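Local structure of Cif (Cell cycle inhibiting factor) (Escherichia coli, 3EFY) at residues A[37-40]-A[41-44]; A[111-114]-A[115-118]; A[141-144]-A[145-148]; A[169-172]-A[173-177]. The protein deamidates a glutamine of host NEDD8 to glutamate, probably through its papain-like catalytic domain, thereby shutting off cullin-RING ubiquitin ligases and halting the host cell cycle. All blocks are in the same frame, centred on the assembly; numbering follows the deposited sequence.

Interaction 1 (A[37-40]-A[41-44])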
# COMPACT_ATOMS: atom_id res chain seq x y z
N LEU A 37 -4.35 13.12 -18.02
CA LEU A 37 -4.12 14.38 -18.68
C LEU A 37 -3.16 14.18 -19.87
O LEU A 37 -2.19 13.39 -19.80
CB LEU A 37 -3.42 15.39 -17.75
CG LEU A 37 -4.19 15.92 -16.52
CD1 LEU A 37 -4.39 14.91 -15.47
CD2 LEU A 37 -3.40 17.12 -15.98
N SER A 38 -3.41 14.93 -20.91
CA SER A 38 -2.47 15.11 -22.02
C SER A 38 -1.39 16.07 -21.59
O SER A 38 -1.52 16.79 -20.62
CB SER A 38 -3.16 15.65 -23.27
OG SER A 38 -3.70 16.94 -22.99
N LEU A 39 -0.33 16.15 -22.37
CA LEU A 39 0.69 17.16 -22.10
C LEU A 39 0.13 18.57 -22.16
O LEU A 39 0.44 19.39 -21.30
CB LEU A 39 1.82 17.05 -23.13
CG LEU A 39 2.98 17.99 -22.89
CD1 LEU A 39 3.62 17.96 -21.47
CD2 LEU A 39 4.04 17.68 -23.99
N GLU A 40 -0.71 18.87 -23.13
CA GLU A 40 -1.27 20.22 -23.22
C GLU A 40 -2.07 20.55 -21.98
O GLU A 40 -1.96 21.65 -21.43
CB GLU A 40 -2.11 20.35 -24.48
CG GLU A 40 -3.10 21.49 -24.57
CD GLU A 40 -4.10 21.21 -25.71
OE1 GLU A 40 -5.26 20.78 -25.43
OE2 GLU A 40 -3.69 21.36 -26.87
N GLN A 41 -2.88 19.60 -21.53
CA GLN A 41 -3.62 19.75 -20.31
C GLN A 41 -2.72 19.99 -19.08
O GLN A 41 -2.97 20.84 -18.22
CB GLN A 41 -4.45 18.49 -20.11
CG GLN A 41 -5.69 18.65 -19.45
CD GLN A 41 -6.57 17.38 -19.57
OE1 GLN A 41 -6.22 16.37 -20.22
NE2 GLN A 41 -7.72 17.45 -18.93
N LEU A 42 -1.67 19.18 -18.95
CA LEU A 42 -0.75 19.31 -17.86
C LEU A 42 -0.08 20.72 -17.90
O LEU A 42 0.03 21.37 -16.87
CB LEU A 42 0.36 18.23 -17.95
CG LEU A 42 1.46 18.44 -16.90
CD1 LEU A 42 0.93 18.24 -15.47
CD2 LEU A 42 2.65 17.53 -17.15
N GLN A 43 0.32 21.18 -19.08
CA GLN A 43 0.99 22.49 -19.21
C GLN A 43 0.05 23.63 -18.71
O GLN A 43 0.50 24.54 -17.97
CB GLN A 43 1.47 22.73 -20.65
CG GLN A 43 2.62 21.81 -21.08
CD GLN A 43 2.92 21.86 -22.57
OE1 GLN A 43 2.05 22.19 -23.40
NE2 GLN A 43 4.16 21.49 -22.94
N GLU A 44 -1.23 23.51 -19.03
CA GLU A 44 -2.23 24.47 -18.48
C GLU A 44 -2.34 24.37 -17.00
O GLU A 44 -2.34 25.41 -16.32
CB GLU A 44 -3.59 24.34 -19.17
CG GLU A 44 -3.55 24.68 -20.64
CD GLU A 44 -3.37 26.16 -20.87
OE1 GLU A 44 -4.02 26.96 -20.15
OE2 GLU A 44 -2.56 26.51 -21.74
O HOH W 1 -1.22 23.84 -22.83

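Interaction 2 (A[111-114]-A[115-118])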
# COMPACT_ATOMS: atom_id res chain seq x y z
N ILE A 111 15.27 18.88 -8.07
CA ILE A 111 15.46 19.37 -9.41
C ILE A 111 14.53 20.56 -9.62
O ILE A 111 13.81 20.92 -8.69
CB ILE A 111 15.23 18.29 -10.49
CG1 ILE A 111 13.77 17.82 -10.47
CG2 ILE A 111 16.24 17.13 -10.27
CD1 ILE A 111 13.37 16.92 -11.66
N LEU A 112 14.62 21.20 -10.77
CA LEU A 112 13.68 22.28 -11.14
C LEU A 112 12.54 21.66 -11.94
O LEU A 112 12.75 20.94 -12.93
CB LEU A 112 14.34 23.36 -11.98
CG LEU A 112 15.43 24.19 -11.27
CD1 LEU A 112 16.06 25.21 -12.27
CD2 LEU A 112 14.85 24.88 -10.06
N LEU A 113 11.33 21.94 -11.50
CA LEU A 113 10.17 21.55 -12.27
C LEU A 113 10.26 22.00 -13.71
O LEU A 113 9.90 21.26 -14.62
CB LEU A 113 8.90 22.07 -11.58
CG LEU A 113 7.57 21.73 -12.26
CD1 LEU A 113 7.37 20.19 -12.37
CD2 LEU A 113 6.41 22.30 -11.43
N ASP A 114 10.78 23.21 -13.94
CA ASP A 114 10.93 23.70 -15.30
C ASP A 114 11.83 22.82 -16.17
O ASP A 114 11.62 22.75 -17.37
CB ASP A 114 11.56 25.09 -15.29
CG ASP A 114 10.61 26.18 -14.87
OD1 ASP A 114 9.39 25.96 -14.85
OD2 ASP A 114 11.13 27.26 -14.56
N ASP A 115 12.85 22.20 -15.56
CA ASP A 115 13.80 21.37 -16.33
C ASP A 115 13.11 20.07 -16.81
O ASP A 115 13.32 19.63 -17.96
CB ASP A 115 15.04 21.05 -15.54
CG ASP A 115 16.01 22.24 -15.46
OD1 ASP A 115 15.91 23.14 -16.32
OD2 ASP A 115 16.85 22.24 -14.55
N ILE A 116 12.31 19.46 -15.94
CA ILE A 116 11.63 18.21 -16.36
C ILE A 116 10.52 18.56 -17.37
O ILE A 116 10.29 17.84 -18.32
CB ILE A 116 11.17 17.31 -15.15
CG1 ILE A 116 10.56 16.00 -15.66
CG2 ILE A 116 10.16 18.03 -14.29
CD1 ILE A 116 11.53 15.00 -16.11
N CYS A 117 9.84 19.69 -17.18
CA CYS A 117 8.87 20.18 -18.14
C CYS A 117 9.46 20.51 -19.52
O CYS A 117 8.87 20.23 -20.57
CB CYS A 117 8.09 21.36 -17.54
SG CYS A 117 6.99 20.77 -16.23
N ASN A 118 10.65 21.09 -19.54
CA ASN A 118 11.34 21.34 -20.78
C ASN A 118 11.62 20.01 -21.47
O ASN A 118 11.43 19.88 -22.68
CB ASN A 118 12.65 22.06 -20.54
CG ASN A 118 13.45 22.27 -21.84
OD1 ASN A 118 14.47 21.61 -22.09
ND2 ASN A 118 12.96 23.18 -22.70
O HOH W 2 16.92 20.60 -12.44

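Interaction 3 (A[141-144]-A[145-148])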
# COMPACT_ATOMS: atom_id res chain seq x y z
N GLY A 141 24.35 10.42 -14.22
CA GLY A 141 24.29 11.37 -15.30
C GLY A 141 25.11 11.03 -16.52
O GLY A 141 25.60 11.92 -17.21
N ASN A 142 25.25 9.73 -16.79
CA ASN A 142 26.22 9.25 -17.79
C ASN A 142 25.57 8.95 -19.12
O ASN A 142 24.86 7.95 -19.28
CB ASN A 142 26.94 8.04 -17.22
CG ASN A 142 28.09 7.57 -18.14
OD1 ASN A 142 28.23 8.06 -19.26
ND2 ASN A 142 28.90 6.63 -17.65
N VAL A 143 25.79 9.83 -20.11
CA VAL A 143 25.18 9.70 -21.41
C VAL A 143 25.61 8.39 -22.14
O VAL A 143 24.83 7.83 -22.91
CB VAL A 143 25.46 10.95 -22.28
CG1 VAL A 143 26.94 11.03 -22.65
CG2 VAL A 143 24.64 10.93 -23.55
N LYS A 144 26.81 7.90 -21.83
CA LYS A 144 27.29 6.66 -22.47
C LYS A 144 26.50 5.44 -22.05
O LYS A 144 26.60 4.40 -22.72
CB LYS A 144 28.77 6.42 -22.19
CG LYS A 144 29.64 7.53 -22.72
CD LYS A 144 31.09 7.22 -22.53
CE LYS A 144 31.96 8.33 -23.10
NZ LYS A 144 33.38 8.18 -22.60
N MET A 145 25.73 5.52 -20.96
CA MET A 145 24.92 4.38 -20.53
C MET A 145 23.56 4.30 -21.22
O MET A 145 22.85 3.31 -21.04
CB MET A 145 24.73 4.36 -19.02
CG MET A 145 25.98 4.22 -18.19
SD MET A 145 26.61 2.55 -18.51
CE MET A 145 27.97 2.98 -19.57
N LEU A 146 23.18 5.33 -21.97
CA LEU A 146 21.90 5.36 -22.63
C LEU A 146 21.96 4.68 -23.96
O LEU A 146 23.04 4.55 -24.56
CB LEU A 146 21.43 6.79 -22.87
CG LEU A 146 21.31 7.61 -21.59
CD1 LEU A 146 20.87 9.02 -22.02
CD2 LEU A 146 20.34 7.03 -20.54
N ARG A 147 20.81 4.25 -24.42
CA ARG A 147 20.66 3.66 -25.74
C ARG A 147 19.60 4.42 -26.54
O ARG A 147 18.42 4.10 -26.49
CB ARG A 147 20.30 2.20 -25.60
CG ARG A 147 21.47 1.33 -25.07
CD ARG A 147 21.15 -0.12 -25.14
NE ARG A 147 22.28 -0.93 -24.70
CZ ARG A 147 22.24 -2.25 -24.59
NH1 ARG A 147 21.14 -2.93 -24.90
NH2 ARG A 147 23.31 -2.90 -24.16
N LYS A 148 20.05 5.42 -27.31
CA LYS A 148 19.14 6.26 -28.06
C LYS A 148 18.28 5.48 -29.04
O LYS A 148 17.15 5.89 -29.30
CB LYS A 148 19.88 7.38 -28.77
CG LYS A 148 20.55 6.99 -30.06
CD LYS A 148 20.96 8.27 -30.83
CE LYS A 148 21.86 7.93 -32.01
NZ LYS A 148 23.14 7.34 -31.49
O HOH W 3 24.90 7.07 -25.52
O HOH W 4 24.97 2.75 -24.34
O HOH W 5 25.61 4.77 -25.39

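Interaction 4 (A[169-172]-A[173-177])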
# COMPACT_ATOMS: atom_id res chain seq x y z
N ASP A 169 0.90 14.86 5.63
CA ASP A 169 0.56 13.96 6.74
C ASP A 169 0.23 12.55 6.26
O ASP A 169 0.49 11.56 6.94
CB ASP A 169 -0.66 14.49 7.51
CG ASP A 169 -0.35 15.65 8.38
OD1 ASP A 169 0.84 15.97 8.64
OD2 ASP A 169 -1.34 16.27 8.82
N ASN A 170 -0.31 12.44 5.05
CA ASN A 170 -0.70 11.16 4.56
C ASN A 170 0.49 10.31 4.08
O ASN A 170 0.57 9.10 4.34
CB ASN A 170 -1.66 11.35 3.43
CG ASN A 170 -2.41 10.17 3.16
OD1 ASN A 170 -2.34 9.60 2.07
ND2 ASN A 170 -3.16 9.72 4.17
N ILE A 171 1.40 10.95 3.37
CA ILE A 171 2.61 10.22 2.90
C ILE A 171 3.38 9.74 4.14
O ILE A 171 3.85 8.60 4.18
CB ILE A 171 3.45 11.02 1.86
CG1 ILE A 171 4.74 10.27 1.47
CG2 ILE A 171 3.87 12.40 2.37
CD1 ILE A 171 4.53 8.90 0.85
N GLU A 172 3.44 10.59 5.17
CA GLU A 172 4.16 10.22 6.38
C GLU A 172 3.53 9.00 7.00
O GLU A 172 4.24 8.07 7.34
CB GLU A 172 4.17 11.37 7.40
CG GLU A 172 5.03 12.54 7.06
CD GLU A 172 4.81 13.73 8.00
OE1 GLU A 172 5.34 14.81 7.68
OE2 GLU A 172 4.11 13.58 9.04
N LYS A 173 2.20 8.98 7.16
CA LYS A 173 1.48 7.87 7.74
C LYS A 173 1.68 6.60 6.92
O LYS A 173 1.94 5.53 7.47
CB LYS A 173 -0.01 8.19 7.83
CG LYS A 173 -0.91 6.98 8.07
CD LYS A 173 -2.42 7.21 7.71
CE LYS A 173 -2.70 7.71 6.22
NZ LYS A 173 -3.06 6.68 5.15
N ASN A 174 1.57 6.70 5.59
CA ASN A 174 1.74 5.52 4.76
C ASN A 174 3.14 4.92 4.74
O ASN A 174 3.30 3.71 4.60
CB ASN A 174 1.23 5.78 3.33
CG ASN A 174 -0.30 5.91 3.28
OD1 ASN A 174 -1.01 5.38 4.14
ND2 ASN A 174 -0.81 6.62 2.28
N ILE A 175 4.16 5.75 4.91
CA ILE A 175 5.54 5.24 5.00
C ILE A 175 5.70 4.50 6.31
O ILE A 175 6.30 3.45 6.33
CB ILE A 175 6.57 6.33 4.88
CG1 ILE A 175 6.59 6.88 3.44
CG2 ILE A 175 7.99 5.78 5.24
CD1 ILE A 175 7.34 8.19 3.29
N GLU A 176 5.14 5.03 7.39
CA GLU A 176 5.16 4.29 8.65
C GLU A 176 4.49 2.92 8.52
O GLU A 176 4.97 1.91 9.03
CB GLU A 176 4.57 5.11 9.80
CG GLU A 176 5.44 6.29 10.18
CD GLU A 176 6.88 5.87 10.53
OE1 GLU A 176 7.05 4.96 11.39
OE2 GLU A 176 7.83 6.42 9.93
N ILE A 177 3.37 2.87 7.81
CA ILE A 177 2.70 1.61 7.58
C ILE A 177 3.53 0.63 6.77
O ILE A 177 3.65 -0.55 7.16
CB ILE A 177 1.29 1.86 6.92
CG1 ILE A 177 0.35 2.62 7.87
CG2 ILE A 177 0.70 0.54 6.48
CD1 ILE A 177 -0.73 3.41 7.10
O HOH W 6 7.07 8.52 8.05

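Interaction 1 (A[37-40]-A[41-44])
S38 and Q41 grip each other reciprocally at the start of helix 39-47. The hydroxyl S38 OG accepts the backbone N-H of Q41 at 3.1 Å, nearly straight at 165°, while the backbone N of S38 gives its hydrogen to Q41 OE1 at 3.2 Å. The two bonds form a capping box with S38 as N-cap. S38 OG reaches Q41 N because it stands between its own backbone N and carbonyl carbon (chi1 63°). In return, the extended Q41 chain runs back past the first turn and crosses L37 at about a right angle; its OE1 also lies 3.3 Å from L37 CA. The donor S38 N is tilted 22° from the amide carbonyl plane of Q41. Beyond the cap, L37 CD2 rests 3.9 Å from L42 CA, a hydrophobic contact from the residue before the cap to the first turn. On the next face Q43 crosses L39 at a slant, with NE2 3.7 Å from L39 CG, and the tip of L39 CD1 approaches L42 CD2 at 4.4 Å. Regular helical bonds follow from L42 N, Q43 N and E44 N, and one water donates to both E40 O and E44 OE2. Outward, L39 and L42 pack on F120 of helix 113-124 and on F161 of strand 159-166; F161 also pairs with L37 through the backbone. Chemically, the box gives two N-H groups at the helix start side-chain acceptors, while L39 and L42 hold the same turn against the protein body.

Interaction 2 (A[111-114]-A[115-118])
L113 and C117, one helical turn apart, meet through L113 CD1 and C117 SG at 3.9 Å. With CG anti to the backbone N (chi1 -180°), L113 sends its CD1 branch forward along the helix, where it also comes within 4.0 Å of I116 CG2. That methyl of I116 fills the tight place between its own N and carbonyl carbon and lies 3.3 Å from L113 O, close over the backbone. The other branch, I116 CG1, leads away from the turn. I111, the last residue but one before helix 113-124, brings its CD1 to I116 CB at 4.1 Å; its chi1 of 64° puts CG1 between the backbone N and carbonyl carbon, from where the extended chi2 carries CD1 to the helix. On the polar face D115 leans back over the N-terminus of the helix: its OD2 lies 3.8 Å from L112 CB and accepts a hydrogen from a water that in turn accepts from L112 N, so the N-cap residue is bridged to D115 through solvent. L112 O takes the N-H of D115 at 2.9 Å from above its carbonyl plane and a weak bond from I116 N, whereas C117 N and N118 N follow in regular helical fashion. Around this turn, I111 and L113 pair through their backbones with A82 of strand 81-85 and with R80, and I116 packs on L136 and F137 of helix 130-137, which places the strand-to-helix junction between the sheet edge and that helix.

Interaction 3 (A[141-144]-A[145-148])
N142 and M145 face each other across a short turn, their side chains running at a slant to one another. The amide of N142 approaches the thioether chain at its CG, with ND2 3.8 Å from M145 CG, so the touch is by van der Waals packing on a methylene and not on the sulfur. N142 reaches this position with its CG opposite the backbone N (chi1 -173°), and chi2 near zero (-8°) points OD1 at the backbone N-H of K144, which it accepts at 2.9 Å. That bond closes an Asx turn; the donor stands above the amide carbonyl plane. M145 bends at both chi2 and chi3, which folds its CE back to 3.7 Å from K144 O. Beyond it, V143 and L146 meet loosely through CG2 and CD1 at 4.5 Å, and both side chains lie on helix 130-137, V143 on L130 and E131, L146 on L130 and I133. The backbone ties are M145 N to N142 O and L146 N to V143 O, both 3.1 Å, each donor approaching from above its carbonyl plane. Three waters gather at the carbonyls of V143, K144 and L146, two of them between K144 O and L146 O, the third between V143 O and L146 O. M145 also touches R95 and D138, and D138 OD2 accepts from N142 N. Successive i to i+3 bonds are the mark of a 3-10 turn, here opened by an Asx turn, and the side chain of L146 is about 9 Å from those of Q86 and H66, assigned to the active site.

Interaction 4 (A[169-172]-A[173-177])
Apolar packing is carried by I171 and I175, one turn apart on helix 168-184: I171 CG1 and CD1 each lie 3.8 Å from I175 CD1, the two chains running at a slant to each other. I171 reaches forward along the helix because its CG1 is placed opposite the backbone N (chi1 176°), and it packs on L20 and F21 of helix 10-22 as well. Both isoleucines also meet L188 of the second subunit, a residue of the C-terminal expression tag, while I177 packs on V12 of that subunit. The polar group is made by N170, K173 and N174. K173 bends at chi3 and chi4 and so curls its ammonium group over to N174, giving NZ to OD1 at 2.6 Å from above the amide carbonyl plane. N170 lies alongside K173, pointing the same way, and its amide plane stands 77° from that of N174. Backbone bonds from K173, N174, I175 and E176 to the carbonyls four residues earlier hold the turns, that of N174 N to N170 O being 2.9 Å. One water is bound between E172 O and E176 OE2, the latter also salt-bridged to K179. Overall this is a helix-helix contact in which K173 and N174 donate to carbonyls at the C-terminal end of helix 10-22 (D23 O from both, L20 O from N174), with D169, E172 and E176 exposed.

Overall arrangement
Along the chain the four contacts come in series, none touching another. Interactions 1 and 2 are neighbours, with centres 15 Å apart and nearest atoms about 5 Å apart; each holds the N-terminal turn of a helix, 39-47 and 113-124, and these two helices pack together through L39, L42 and F120. Interaction 3, in the loop before strand 159-166, has its centre 19 Å from that of interaction 2; each has a side chain, L146 or I116, about 9 Å from those of H66 and Q86. Interaction 4 is remote, its centre 35 Å from that of interaction 3, across the chain's centre. The contacts thus span the fold from around the active site to the side where the second subunit packs, partly through tag residues.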